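Phosphoribosylaminoimidazole-succinocarboxamide synthase (Pyrococcus horikoshii, PDB 4O86) catalyses the ATP-dependent joining of L-aspartate to carboxyaminoimidazole ribonucleotide, forming SAICAR in de novo purine biosynthesis. Local coordinates at residues P87-V92 and Y120-E125; R93-G98 and I170-K175. All coordinates share one frame; numbering follows the deposited sequence.

Contact 1 of 2, residues P87-V92 and Y120-E125. With C5P (cytidine-5'-monophosphate), chain D; CDP (cytidine-5'-diphosphate), chain C; PO4 (phosphate ion), chain G.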
ATOM      1  N   PRO A  87      -1.291 -15.353   4.152  1.00 15.97           N
ATOM      2  CA  PRO A  87      -1.241 -14.394   5.267  1.00 16.16           C
ATOM      3  C   PRO A  87      -1.683 -13.002   4.803  1.00 16.65           C
ATOM      4  O   PRO A  87      -0.895 -12.040   4.809  1.00 17.16           O
ATOM      5  CB  PRO A  87       0.235 -14.437   5.696  1.00 16.11           C
ATOM      6  CG  PRO A  87       0.972 -14.771   4.440  1.00 15.86           C
ATOM      7  CD  PRO A  87       0.047 -15.608   3.579  1.00 15.88           C
ATOM      8  N   LEU A  88      -2.953 -12.912   4.406  1.00 16.13           N
ATOM      9  CA  LEU A  88      -3.518 -11.700   3.833  1.00 15.93           C
ATOM     10  C   LEU A  88      -4.889 -11.395   4.396  1.00 15.86           C
ATOM     11  O   LEU A  88      -5.663 -12.290   4.745  1.00 15.29           O
ATOM     12  CB  LEU A  88      -3.681 -11.833   2.311  1.00 16.04           C
ATOM     13  CG  LEU A  88      -2.471 -11.916   1.372  1.00 16.12           C
ATOM     14  CD1 LEU A  88      -3.011 -12.134  -0.038  1.00 16.10           C
ATOM     15  CD2 LEU A  88      -1.615 -10.662   1.439  1.00 15.19           C
ATOM     16  N   GLU A  89      -5.189 -10.108   4.465  1.00 15.81           N
ATOM     17  CA  GLU A  89      -6.554  -9.660   4.630  1.00 15.62           C
ATOM     18  C   GLU A  89      -6.826  -8.812   3.404  1.00 15.04           C
ATOM     19  O   GLU A  89      -6.072  -7.878   3.111  1.00 14.39           O
ATOM     20  CB  GLU A  89      -6.707  -8.889   5.936  1.00 17.64           C
ATOM     21  CG  GLU A  89      -6.462  -9.805   7.136  1.00 20.33           C
ATOM     22  CD  GLU A  89      -6.873  -9.213   8.462  1.00 23.24           C
ATOM     23  OE1 GLU A  89      -6.529  -9.820   9.506  1.00 24.96           O
ATOM     24  OE2 GLU A  89      -7.539  -8.150   8.475  1.00 24.55           O
ATOM     25  N   VAL A  90      -7.868  -9.188   2.661  1.00 13.97           N
ATOM     26  CA  VAL A  90      -8.197  -8.560   1.393  1.00 13.07           C
ATOM     27  C   VAL A  90      -9.422  -7.684   1.595  1.00 13.17           C
ATOM     28  O   VAL A  90     -10.504  -8.170   1.894  1.00 13.45           O
ATOM     29  CB  VAL A  90      -8.443  -9.614   0.294  1.00 12.84           C
ATOM     30  CG1 VAL A  90      -8.716  -8.945  -1.045  1.00 12.30           C
ATOM     31  CG2 VAL A  90      -7.239 -10.552   0.193  1.00 12.34           C
ATOM     32  N   VAL A  91      -9.232  -6.383   1.470  1.00 12.95           N
ATOM     33  CA  VAL A  91     -10.292  -5.446   1.747  1.00 13.02           C
ATOM     34  C   VAL A  91     -10.849  -4.877   0.426  1.00 13.16           C
ATOM     35  O   VAL A  91     -10.094  -4.393  -0.420  1.00 13.07           O
ATOM     36  CB  VAL A  91      -9.807  -4.319   2.695  1.00 13.34           C
ATOM     37  CG1 VAL A  91     -10.887  -3.263   2.846  1.00 13.06           C
ATOM     38  CG2 VAL A  91      -9.433  -4.879   4.073  1.00 12.93           C
ATOM     39  N   VAL A  92     -12.164  -4.971   0.247  1.00 12.74           N
ATOM     40  CA  VAL A  92     -12.821  -4.356  -0.897  1.00 13.46           C
ATOM     41  C   VAL A  92     -13.664  -3.163  -0.410  1.00 13.33           C
ATOM     42  O   VAL A  92     -14.331  -3.265   0.602  1.00 12.74           O
ATOM     43  CB  VAL A  92     -13.697  -5.382  -1.658  1.00 13.43           C
ATOM     44  CG1 VAL A  92     -14.228  -4.780  -2.939  1.00 13.51           C
ATOM     45  CG2 VAL A  92     -12.905  -6.645  -1.967  1.00 13.38           C
ATOM     46  N   TYR A 120      -3.596  -6.444   2.829  1.00 13.01           N
ATOM     47  CA  TYR A 120      -2.973  -6.220   4.123  1.00 13.64           C
ATOM     48  C   TYR A 120      -2.204  -7.468   4.529  1.00 13.91           C
ATOM     49  O   TYR A 120      -2.697  -8.574   4.373  1.00 13.75           O
ATOM     50  CB  TYR A 120      -4.033  -5.863   5.169  1.00 13.70           C
ATOM     51  CG  TYR A 120      -4.601  -4.478   4.980  1.00 13.94           C
ATOM     52  CD1 TYR A 120      -3.986  -3.367   5.564  1.00 14.09           C
ATOM     53  CD2 TYR A 120      -5.748  -4.280   4.216  1.00 13.84           C
ATOM     54  CE1 TYR A 120      -4.505  -2.093   5.400  1.00 14.43           C
ATOM     55  CE2 TYR A 120      -6.271  -3.019   4.032  1.00 14.20           C
ATOM     56  CZ  TYR A 120      -5.646  -1.929   4.613  1.00 14.60           C
ATOM     57  OH  TYR A 120      -6.185  -0.686   4.408  1.00 14.76           O
ATOM     58  N   TYR A 121      -0.983  -7.284   5.014  1.00 14.96           N
ATOM     59  CA  TYR A 121      -0.165  -8.392   5.476  1.00 15.72           C
ATOM     60  C   TYR A 121      -0.613  -8.777   6.883  1.00 16.74           C
ATOM     61  O   TYR A 121      -0.432  -8.010   7.843  1.00 16.89           O
ATOM     62  CB  TYR A 121       1.326  -8.006   5.448  1.00 16.31           C
ATOM     63  CG  TYR A 121       2.280  -9.076   5.965  1.00 16.59           C
ATOM     64  CD1 TYR A 121       1.990 -10.430   5.802  1.00 16.78           C
ATOM     65  CD2 TYR A 121       3.481  -8.725   6.598  1.00 17.01           C
ATOM     66  CE1 TYR A 121       2.851 -11.409   6.258  1.00 17.81           C
ATOM     67  CE2 TYR A 121       4.350  -9.700   7.070  1.00 17.78           C
ATOM     68  CZ  TYR A 121       4.024 -11.034   6.897  1.00 18.28           C
ATOM     69  OH  TYR A 121       4.862 -12.015   7.332  1.00 19.87           O
ATOM     70  N   LYS A 122      -1.212  -9.960   7.002  1.00 18.38           N
ATOM     71  CA  LYS A 122      -1.715 -10.439   8.290  1.00 20.64           C
ATOM     72  C   LYS A 122      -0.535 -10.809   9.177  1.00 21.29           C
ATOM     73  O   LYS A 122       0.014 -11.895   9.059  1.00 22.28           O
ATOM     74  CB  LYS A 122      -2.638 -11.633   8.078  1.00 20.77           C
ATOM     75  CG  LYS A 122      -3.605 -11.875   9.220  1.00 21.95           C
ATOM     76  CD  LYS A 122      -4.426 -13.140   8.982  1.00 21.29           C
ATOM     77  CE  LYS A 122      -5.149 -13.537  10.261  1.00 22.93           C
ATOM     78  NZ  LYS A 122      -6.014 -12.435  10.790  1.00 22.65           N
ATOM     79  N   ASN A 123      -0.122  -9.881  10.035  1.00 22.58           N
ATOM     80  CA  ASN A 123       1.096 -10.037  10.831  1.00 24.57           C
ATOM     81  C   ASN A 123       1.033  -9.174  12.081  1.00 26.41           C
ATOM     82  O   ASN A 123       1.108  -7.941  12.006  1.00 26.33           O
ATOM     83  CB  ASN A 123       2.331  -9.664   9.999  1.00 24.34           C
ATOM     84  CG  ASN A 123       3.635  -9.809  10.773  1.00 24.70           C
ATOM     85  OD1 ASN A 123       3.838  -9.170  11.804  1.00 25.48           O
ATOM     86  ND2 ASN A 123       4.536 -10.640  10.264  1.00 23.60           N
ATOM     87  N   ASP A 124       0.912  -9.828  13.230  1.00 29.73           N
ATOM     88  CA  ASP A 124       0.723  -9.133  14.511  1.00 32.69           C
ATOM     89  C   ASP A 124       1.890  -8.241  14.922  1.00 30.61           C
ATOM     90  O   ASP A 124       1.682  -7.104  15.311  1.00 31.01           O
ATOM     91  CB  ASP A 124       0.404 -10.141  15.614  1.00 36.80           C
ATOM     92  CG  ASP A 124      -1.009 -10.665  15.513  1.00 39.90           C
ATOM     93  OD1 ASP A 124      -1.942  -9.831  15.502  1.00 42.74           O
ATOM     94  OD2 ASP A 124      -1.191 -11.902  15.442  1.00 41.89           O
ATOM     95  N   GLU A 125       3.111  -8.753  14.814  1.00 31.18           N
ATOM     96  CA  GLU A 125       4.310  -7.965  15.109  1.00 30.31           C
ATOM     97  C   GLU A 125       4.346  -6.623  14.362  1.00 29.52           C
ATOM     98  O   GLU A 125       4.864  -5.633  14.880  1.00 28.68           O
ATOM     99  CB  GLU A 125       5.569  -8.778  14.797  1.00 32.55           C
ATOM    100  CG  GLU A 125       5.793  -9.975  15.721  1.00 35.93           C
TER
HETATM  101  O3P C5P D 503     -10.239  -0.257   9.104  0.50 16.44           O
HETATM  102  P   C5P D 503     -10.534  -0.272   7.627  0.50 16.37           P
HETATM  103  O1P C5P D 503     -11.478   0.808   7.149  0.50 16.30           O
HETATM  104  O2P C5P D 503      -9.301  -0.398   6.765  0.50 16.62           O
HETATM  105  O5' C5P D 503     -11.376  -1.629   7.439  0.50 16.46           O
HETATM  106  C5' C5P D 503     -12.014  -1.940   6.201  0.50 16.91           C
HETATM  107  C4' C5P D 503     -12.995  -3.089   6.398  0.50 17.57           C
HETATM  108  O4' C5P D 503     -12.294  -4.287   6.732  0.50 17.89           O
HETATM  109  C3' C5P D 503     -13.944  -2.814   7.553  0.50 18.03           C
HETATM  110  O3' C5P D 503     -15.250  -3.287   7.206  0.50 17.81           O
HETATM  111  C2' C5P D 503     -13.428  -3.633   8.707  0.50 18.24           C
HETATM  112  O2' C5P D 503     -14.553  -4.088   9.468  0.50 18.83           O
HETATM  113  C1' C5P D 503     -12.698  -4.776   8.019  0.50 18.52           C
HETATM  114  N1  C5P D 503     -11.496  -5.224   8.739  0.50 19.00           N
HETATM  115  C2  C5P D 503     -11.501  -6.455   9.431  0.50 18.87           C
HETATM  116  N3  C5P D 503     -10.387  -6.874  10.079  0.50 19.18           N
HETATM  117  C4  C5P D 503      -9.264  -6.124  10.064  0.50 19.48           C
HETATM  118  C5  C5P D 503      -9.235  -4.909   9.385  0.50 19.48           C
HETATM  119  C6  C5P D 503     -10.380  -4.478   8.716  0.50 19.42           C
HETATM  120  O2  C5P D 503     -12.535  -7.156   9.446  0.50 18.47           O
HETATM  121  N4  C5P D 503      -8.158  -6.550  10.715  0.50 20.28           N
HETATM  122  O3B CDP C 502      -9.635   0.171  11.430  0.50 15.93           O
HETATM  123  PB  CDP C 502     -10.773  -0.113  10.486  0.50 16.39           P
HETATM  124  O1B CDP C 502     -11.553  -1.356  10.874  0.50 15.98           O
HETATM  125  O2B CDP C 502     -11.610   1.085  10.125  0.50 15.41           O
HETATM  126  O3A CDP C 502     -10.018  -0.526   9.116  0.50 16.19           O
HETATM  127  PA  CDP C 502     -10.602  -0.297   7.629  0.50 16.32           P
HETATM  128  O1A CDP C 502      -9.481  -0.529   6.644  0.50 16.70           O
HETATM  129  O2A CDP C 502     -11.338   1.023   7.544  0.50 16.40           O
HETATM  130  O5' CDP C 502     -11.669  -1.492   7.499  0.50 16.38           O
HETATM  131  C5' CDP C 502     -12.028  -2.023   6.226  0.50 16.84           C
HETATM  132  C4' CDP C 502     -13.028  -3.156   6.419  0.50 17.53           C
HETATM  133  O4' CDP C 502     -12.344  -4.354   6.783  0.50 17.87           O
HETATM  134  C3' CDP C 502     -13.984  -2.850   7.559  0.50 17.96           C
HETATM  135  O3' CDP C 502     -15.287  -3.335   7.218  0.50 17.74           O
HETATM  136  C2' CDP C 502     -13.468  -3.630   8.740  0.50 18.19           C
HETATM  137  O2' CDP C 502     -14.590  -4.061   9.519  0.50 18.72           O
HETATM  138  C1' CDP C 502     -12.740  -4.796   8.088  0.50 18.49           C
HETATM  139  N1  CDP C 502     -11.532  -5.216   8.817  0.50 18.99           N
HETATM  140  C2  CDP C 502     -11.502  -6.469   9.469  0.50 18.88           C
HETATM  141  O2  CDP C 502     -12.510  -7.205   9.444  0.50 18.46           O
HETATM  142  N3  CDP C 502     -10.384  -6.866  10.123  0.50 19.21           N
HETATM  143  C4  CDP C 502      -9.288  -6.077  10.151  0.50 19.57           C
HETATM  144  N4  CDP C 502      -8.180  -6.485  10.811  0.50 20.38           N
HETATM  145  C5  CDP C 502      -9.294  -4.841   9.512  0.50 19.54           C
HETATM  146  C6  CDP C 502     -10.444  -4.430   8.836  0.50 19.45           C
HETATM  147  P   PO4 G 506      -9.069  -9.928  11.814  0.80 38.08           P
HETATM  148  O1  PO4 G 506      -7.942  -8.991  11.469  0.80 36.50           O
HETATM  149  O2  PO4 G 506     -10.412  -9.346  11.432  0.80 36.54           O
HETATM  150  O3  PO4 G 506      -8.893 -11.219  11.054  0.80 38.82           O
HETATM  151  O4  PO4 G 506      -9.027 -10.181  13.311  0.80 37.96           O
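Glu89 and Lys122 meet through their charged ends, with Lys122 NZ 3.0 Å from Glu89 OE1 in a salt bridge. The ammonium reaches that oxygen on its anti side, 18° out of the carboxylate plane. The lysine's CG and CD pass beside the same oxygen, and a bend in the last torsion (chi4 56°) turns NZ back onto it. Lys122 NZ has further anionic company: O3B of a bound ADP, to which it hydrogen-bonds, and O3 of a phosphate ion, held weakly. The other carboxylate oxygen, Glu89 OE2, lies 2.9 Å from N4 of the CDP cytosine. Beside this polar cluster, Val91 CG2 packs 3.7 Å from Tyr120 CE2, while Val91 CG1 turns to the ribose C5'. Tyr120 OH is hydrogen-bonded to Glu118.

The backbone fixes these positions. Glu89 and Tyr120 are an antiparallel hydrogen-bonded pair, each N 2.9 Å from the other's O. Two residues along, past the non-hydrogen-bonded pair Leu88 and Tyr121, Lys122 N bonds to Pro87 O at 3.0 Å, coming from well above the carbonyl plane. Pro87 O also lies at the edge of the Tyr121 ring, one face of which, toward its rim, is met by Asn123 CB. Tyr121 and Leu88 point to the sheet face away from Glu89 and Tyr120. Antiparallel strands thus line, with the Glu89 and Tyr120 face, the site holding the cytidine nucleotide, next to the bound ADP.

Contact 2 of 2, residues R93-G98 and I170-K175. With CDP (cytidine-5'-diphosphate), chain C; C5P (cytidine-5'-monophosphate), chain D; PO4 (phosphate ion), chain G.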
ATOM      1  N   ARG A  93     -13.610  -2.034  -1.117  1.00 13.39           N
ATOM      2  CA  ARG A  93     -14.255  -0.809  -0.646  1.00 13.37           C
ATOM      3  C   ARG A  93     -15.108  -0.140  -1.735  1.00 14.06           C
ATOM      4  O   ARG A  93     -14.614   0.127  -2.841  1.00 14.28           O
ATOM      5  CB  ARG A  93     -13.201   0.167  -0.079  1.00 13.19           C
ATOM      6  CG  ARG A  93     -11.982  -0.528   0.553  1.00 12.75           C
ATOM      7  CD  ARG A  93     -11.022   0.439   1.234  1.00 12.92           C
ATOM      8  NE  ARG A  93     -11.601   0.967   2.455  1.00 12.39           N
ATOM      9  CZ  ARG A  93     -11.087   0.855   3.676  1.00 12.69           C
ATOM     10  NH1 ARG A  93      -9.913   0.247   3.896  1.00 12.14           N
ATOM     11  NH2 ARG A  93     -11.765   1.380   4.693  1.00 12.00           N
ATOM     12  N   ASN A  94     -16.380   0.126  -1.416  1.00 14.50           N
ATOM     13  CA  ASN A  94     -17.330   0.786  -2.349  1.00 14.79           C
ATOM     14  C   ASN A  94     -17.597   2.256  -2.001  1.00 15.46           C
ATOM     15  O   ASN A  94     -17.787   3.108  -2.892  1.00 15.66           O
ATOM     16  CB  ASN A  94     -18.654   0.018  -2.387  1.00 13.87           C
ATOM     17  CG  ASN A  94     -18.468  -1.427  -2.824  1.00 14.41           C
ATOM     18  OD1 ASN A  94     -17.836  -1.698  -3.851  1.00 14.56           O
ATOM     19  ND2 ASN A  94     -18.987  -2.360  -2.038  1.00 13.76           N
ATOM     20  N   VAL A  95     -17.630   2.520  -0.696  1.00 14.78           N
ATOM     21  CA  VAL A  95     -17.922   3.825  -0.134  1.00 14.96           C
ATOM     22  C   VAL A  95     -16.783   4.132   0.830  1.00 15.37           C
ATOM     23  O   VAL A  95     -16.320   3.231   1.542  1.00 15.73           O
ATOM     24  CB  VAL A  95     -19.270   3.800   0.621  1.00 14.87           C
ATOM     25  CG1 VAL A  95     -19.499   5.088   1.396  1.00 15.33           C
ATOM     26  CG2 VAL A  95     -20.413   3.545  -0.354  1.00 14.93           C
ATOM     27  N   VAL A  96     -16.317   5.382   0.825  1.00 15.21           N
ATOM     28  CA  VAL A  96     -15.236   5.833   1.713  1.00 15.21           C
ATOM     29  C   VAL A  96     -15.664   5.793   3.190  1.00 15.42           C
ATOM     30  O   VAL A  96     -16.671   6.400   3.580  1.00 14.94           O
ATOM     31  CB  VAL A  96     -14.768   7.263   1.358  1.00 15.56           C
ATOM     32  CG1 VAL A  96     -13.707   7.740   2.345  1.00 15.58           C
ATOM     33  CG2 VAL A  96     -14.254   7.340  -0.084  1.00 14.96           C
ATOM     34  N   ALA A  97     -14.883   5.071   3.996  1.00 15.56           N
ATOM     35  CA  ALA A  97     -15.075   4.984   5.445  1.00 15.20           C
ATOM     36  C   ALA A  97     -13.761   4.500   6.072  1.00 15.54           C
ATOM     37  O   ALA A  97     -12.849   4.092   5.350  1.00 14.29           O
ATOM     38  CB  ALA A  97     -16.205   4.008   5.763  1.00 15.22           C
ATOM     39  N   GLY A  98     -13.672   4.538   7.405  1.00 15.52           N
ATOM     40  CA  GLY A  98     -12.494   4.011   8.126  1.00 15.99           C
ATOM     41  C   GLY A  98     -11.140   4.525   7.658  1.00 16.00           C
ATOM     42  O   GLY A  98     -10.973   5.721   7.389  1.00 16.70           O
ATOM     43  N   ILE A 170     -26.480  -0.918   2.179  1.00 21.53           N
ATOM     44  CA  ILE A 170     -25.299  -0.581   1.406  1.00 21.14           C
ATOM     45  C   ILE A 170     -24.080  -1.301   1.979  1.00 20.21           C
ATOM     46  O   ILE A 170     -23.776  -1.192   3.170  1.00 18.89           O
ATOM     47  CB  ILE A 170     -25.040   0.935   1.399  1.00 21.88           C
ATOM     48  CG1 ILE A 170     -26.284   1.679   0.891  1.00 22.03           C
ATOM     49  CG2 ILE A 170     -23.817   1.266   0.543  1.00 21.61           C
ATOM     50  CD1 ILE A 170     -26.246   3.171   1.150  1.00 23.63           C
ATOM     51  N   LEU A 171     -23.399  -2.046   1.119  1.00 19.42           N
ATOM     52  CA  LEU A 171     -22.131  -2.656   1.479  1.00 18.17           C
ATOM     53  C   LEU A 171     -21.022  -1.624   1.278  1.00 17.33           C
ATOM     54  O   LEU A 171     -20.597  -1.343   0.160  1.00 16.77           O
ATOM     55  CB  LEU A 171     -21.900  -3.928   0.669  1.00 18.36           C
ATOM     56  CG  LEU A 171     -20.606  -4.726   0.881  1.00 18.30           C
ATOM     57  CD1 LEU A 171     -20.483  -5.283   2.294  1.00 17.24           C
ATOM     58  CD2 LEU A 171     -20.578  -5.846  -0.147  1.00 17.87           C
ATOM     59  N   VAL A 172     -20.566  -1.056   2.390  1.00 16.72           N
ATOM     60  CA  VAL A 172     -19.611   0.048   2.361  1.00 16.01           C
ATOM     61  C   VAL A 172     -18.191  -0.468   2.037  1.00 15.53           C
ATOM     62  O   VAL A 172     -17.543   0.001   1.090  1.00 15.71           O
ATOM     63  CB  VAL A 172     -19.710   0.848   3.681  1.00 15.91           C
ATOM     64  CG1 VAL A 172     -18.518   1.774   3.888  1.00 15.45           C
ATOM     65  CG2 VAL A 172     -21.022   1.624   3.695  1.00 15.95           C
ATOM     66  N   ASP A 173     -17.737  -1.456   2.800  1.00 14.79           N
ATOM     67  CA  ASP A 173     -16.468  -2.147   2.535  1.00 14.68           C
ATOM     68  C   ASP A 173     -16.512  -3.441   3.315  1.00 14.52           C
ATOM     69  O   ASP A 173     -17.482  -3.672   4.042  1.00 14.78           O
ATOM     70  CB  ASP A 173     -15.257  -1.306   2.964  1.00 14.17           C
ATOM     71  CG  ASP A 173     -15.338  -0.847   4.427  1.00 13.96           C
ATOM     72  OD1 ASP A 173     -15.863  -1.586   5.272  1.00 13.53           O
ATOM     73  OD2 ASP A 173     -14.867   0.261   4.726  1.00 14.18           O
ATOM     74  N   PHE A 174     -15.491  -4.284   3.164  1.00 13.73           N
ATOM     75  CA  PHE A 174     -15.428  -5.557   3.897  1.00 13.37           C
ATOM     76  C   PHE A 174     -14.068  -6.205   3.738  1.00 13.01           C
ATOM     77  O   PHE A 174     -13.313  -5.870   2.828  1.00 12.36           O
ATOM     78  CB  PHE A 174     -16.543  -6.534   3.452  1.00 13.72           C
ATOM     79  CG  PHE A 174     -16.494  -6.911   1.987  1.00 13.52           C
ATOM     80  CD1 PHE A 174     -15.927  -8.118   1.585  1.00 13.57           C
ATOM     81  CD2 PHE A 174     -17.023  -6.067   1.013  1.00 13.44           C
ATOM     82  CE1 PHE A 174     -15.886  -8.484   0.245  1.00 13.47           C
ATOM     83  CE2 PHE A 174     -16.977  -6.421  -0.336  1.00 13.65           C
ATOM     84  CZ  PHE A 174     -16.403  -7.631  -0.720  1.00 13.43           C
ATOM     85  N   LYS A 175     -13.761  -7.137   4.631  1.00 13.14           N
ATOM     86  CA  LYS A 175     -12.498  -7.864   4.595  1.00 12.74           C
ATOM     87  C   LYS A 175     -12.731  -9.361   4.323  1.00 12.61           C
ATOM     88  O   LYS A 175     -13.603  -9.986   4.924  1.00 11.88           O
ATOM     89  CB  LYS A 175     -11.754  -7.679   5.923  1.00 12.79           C
ATOM     90  CG  LYS A 175     -10.370  -8.332   5.997  1.00 13.08           C
ATOM     91  CD  LYS A 175     -10.403  -9.758   6.546  1.00 13.32           C
ATOM     92  CE  LYS A 175     -10.777  -9.792   8.036  1.00 13.77           C
ATOM     93  NZ  LYS A 175     -10.971 -11.185   8.560  1.00 13.69           N
TER
HETATM   94  O3B CDP C 502      -9.635   0.171  11.430  0.50 15.93           O
HETATM   95  PB  CDP C 502     -10.773  -0.113  10.486  0.50 16.39           P
HETATM   96  O1B CDP C 502     -11.553  -1.356  10.874  0.50 15.98           O
HETATM   97  O2B CDP C 502     -11.610   1.085  10.125  0.50 15.41           O
HETATM   98  O3A CDP C 502     -10.018  -0.526   9.116  0.50 16.19           O
HETATM   99  PA  CDP C 502     -10.602  -0.297   7.629  0.50 16.32           P
HETATM  100  O1A CDP C 502      -9.481  -0.529   6.644  0.50 16.70           O
HETATM  101  O2A CDP C 502     -11.338   1.023   7.544  0.50 16.40           O
HETATM  102  O5' CDP C 502     -11.669  -1.492   7.499  0.50 16.38           O
HETATM  103  C5' CDP C 502     -12.028  -2.023   6.226  0.50 16.84           C
HETATM  104  C4' CDP C 502     -13.028  -3.156   6.419  0.50 17.53           C
HETATM  105  O4' CDP C 502     -12.344  -4.354   6.783  0.50 17.87           O
HETATM  106  C3' CDP C 502     -13.984  -2.850   7.559  0.50 17.96           C
HETATM  107  O3' CDP C 502     -15.287  -3.335   7.218  0.50 17.74           O
HETATM  108  C2' CDP C 502     -13.468  -3.630   8.740  0.50 18.19           C
HETATM  109  O2' CDP C 502     -14.590  -4.061   9.519  0.50 18.72           O
HETATM  110  C1' CDP C 502     -12.740  -4.796   8.088  0.50 18.49           C
HETATM  111  N1  CDP C 502     -11.532  -5.216   8.817  0.50 18.99           N
HETATM  112  C2  CDP C 502     -11.502  -6.469   9.469  0.50 18.88           C
HETATM  113  O2  CDP C 502     -12.510  -7.205   9.444  0.50 18.46           O
HETATM  114  N3  CDP C 502     -10.384  -6.866  10.123  0.50 19.21           N
HETATM  115  C4  CDP C 502      -9.288  -6.077  10.151  0.50 19.57           C
HETATM  116  N4  CDP C 502      -8.180  -6.485  10.811  0.50 20.38           N
HETATM  117  C5  CDP C 502      -9.294  -4.841   9.512  0.50 19.54           C
HETATM  118  C6  CDP C 502     -10.444  -4.430   8.836  0.50 19.45           C
HETATM  119  O3P C5P D 503     -10.239  -0.257   9.104  0.50 16.44           O
HETATM  120  P   C5P D 503     -10.534  -0.272   7.627  0.50 16.37           P
HETATM  121  O1P C5P D 503     -11.478   0.808   7.149  0.50 16.30           O
HETATM  122  O2P C5P D 503      -9.301  -0.398   6.765  0.50 16.62           O
HETATM  123  O5' C5P D 503     -11.376  -1.629   7.439  0.50 16.46           O
HETATM  124  C5' C5P D 503     -12.014  -1.940   6.201  0.50 16.91           C
HETATM  125  C4' C5P D 503     -12.995  -3.089   6.398  0.50 17.57           C
HETATM  126  O4' C5P D 503     -12.294  -4.287   6.732  0.50 17.89           O
HETATM  127  C3' C5P D 503     -13.944  -2.814   7.553  0.50 18.03           C
HETATM  128  O3' C5P D 503     -15.250  -3.287   7.206  0.50 17.81           O
HETATM  129  C2' C5P D 503     -13.428  -3.633   8.707  0.50 18.24           C
HETATM  130  O2' C5P D 503     -14.553  -4.088   9.468  0.50 18.83           O
HETATM  131  C1' C5P D 503     -12.698  -4.776   8.019  0.50 18.52           C
HETATM  132  N1  C5P D 503     -11.496  -5.224   8.739  0.50 19.00           N
HETATM  133  C2  C5P D 503     -11.501  -6.455   9.431  0.50 18.87           C
HETATM  134  N3  C5P D 503     -10.387  -6.874  10.079  0.50 19.18           N
HETATM  135  C4  C5P D 503      -9.264  -6.124  10.064  0.50 19.48           C
HETATM  136  C5  C5P D 503      -9.235  -4.909   9.385  0.50 19.48           C
HETATM  137  C6  C5P D 503     -10.380  -4.478   8.716  0.50 19.42           C
HETATM  138  O2  C5P D 503     -12.535  -7.156   9.446  0.50 18.47           O
HETATM  139  N4  C5P D 503      -8.158  -6.550  10.715  0.50 20.28           N
HETATM  140  P   PO4 G 506      -9.069  -9.928  11.814  0.80 38.08           P
HETATM  141  O1  PO4 G 506      -7.942  -8.991  11.469  0.80 36.50           O
HETATM  142  O2  PO4 G 506     -10.412  -9.346  11.432  0.80 36.54           O
HETATM  143  O3  PO4 G 506      -8.893 -11.219  11.054  0.80 38.82           O
HETATM  144  O4  PO4 G 506      -9.027 -10.181  13.311  0.80 37.96           O
HETATM  145  O   HOH W   1     -14.135   2.093   2.846  1.00 10.96           O
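The Arg93 guanidinium and the Asp173 carboxylate stand almost perpendicular, 88° apart, on side chains that run alongside each other in the same direction. Asp173 OD2 approaches the guanidinium obliquely, in a salt bridge 3.3 Å from Arg93 NH2. Over one guanidinium face lies the ribose C5' of CDP, whose site CMP shares. CDP O2A sits at the edge, 2.9 Å from Arg93 NH2, and Arg93 NH1 bonds to CDP O1A at 2.9 Å, so two N-H groups grip one phosphate. A water also in the guanidinium plane accepts from Arg93 NE at 2.8 Å and bridges to Asp173 OD2. Shortening Arg93 to an alanine is likely to leave the nucleotide phosphate without these two N-H donors, and Asp173 without its charged neighbour across the strands.

Asp173 OD2 is also paired with Arg198, while Asp173 OD1 lies 2.7 Å from the ribose O3' of CDP. Behind them, Val172 O accepts twice, from Asn94 N at 2.8 Å and Val95 N at 3.1 Å, where the chain turns its corner. The Asn94 amide extends the join: its ND2 bonds nearly straight (170°) to Leu171 O at 2.9 Å, in the amide's own plane, and also reaches Asn157. Val172 CG1 packs on Val95 and Ala97. Strand 169-180 and the strand end at Arg93 together build a ribose- and phosphate-binding site for the nucleotide.

How the contacts relate
Going from the N terminus, the chain enters contact 1 at 87-92 on strand 84-93 and continues without a break into the first segment of contact 2, 93-98, where it turns a corner at 94. It then returns along strand 111-121, at whose end segment 120-125 closes contact 1 over a helix-free excursion. Contact 2 stays open much longer: helices 133-138 and 143-165 pass before 170-175 closes it. The two closures therefore cross rather than nest. Strand 84-93 sits between its neighbours, joined to 111-121 by contact 1 and at its end to 169-180 by contact 2. With centres about 17 Å apart, both contacts touch the same bound nucleotide and phosphate ion.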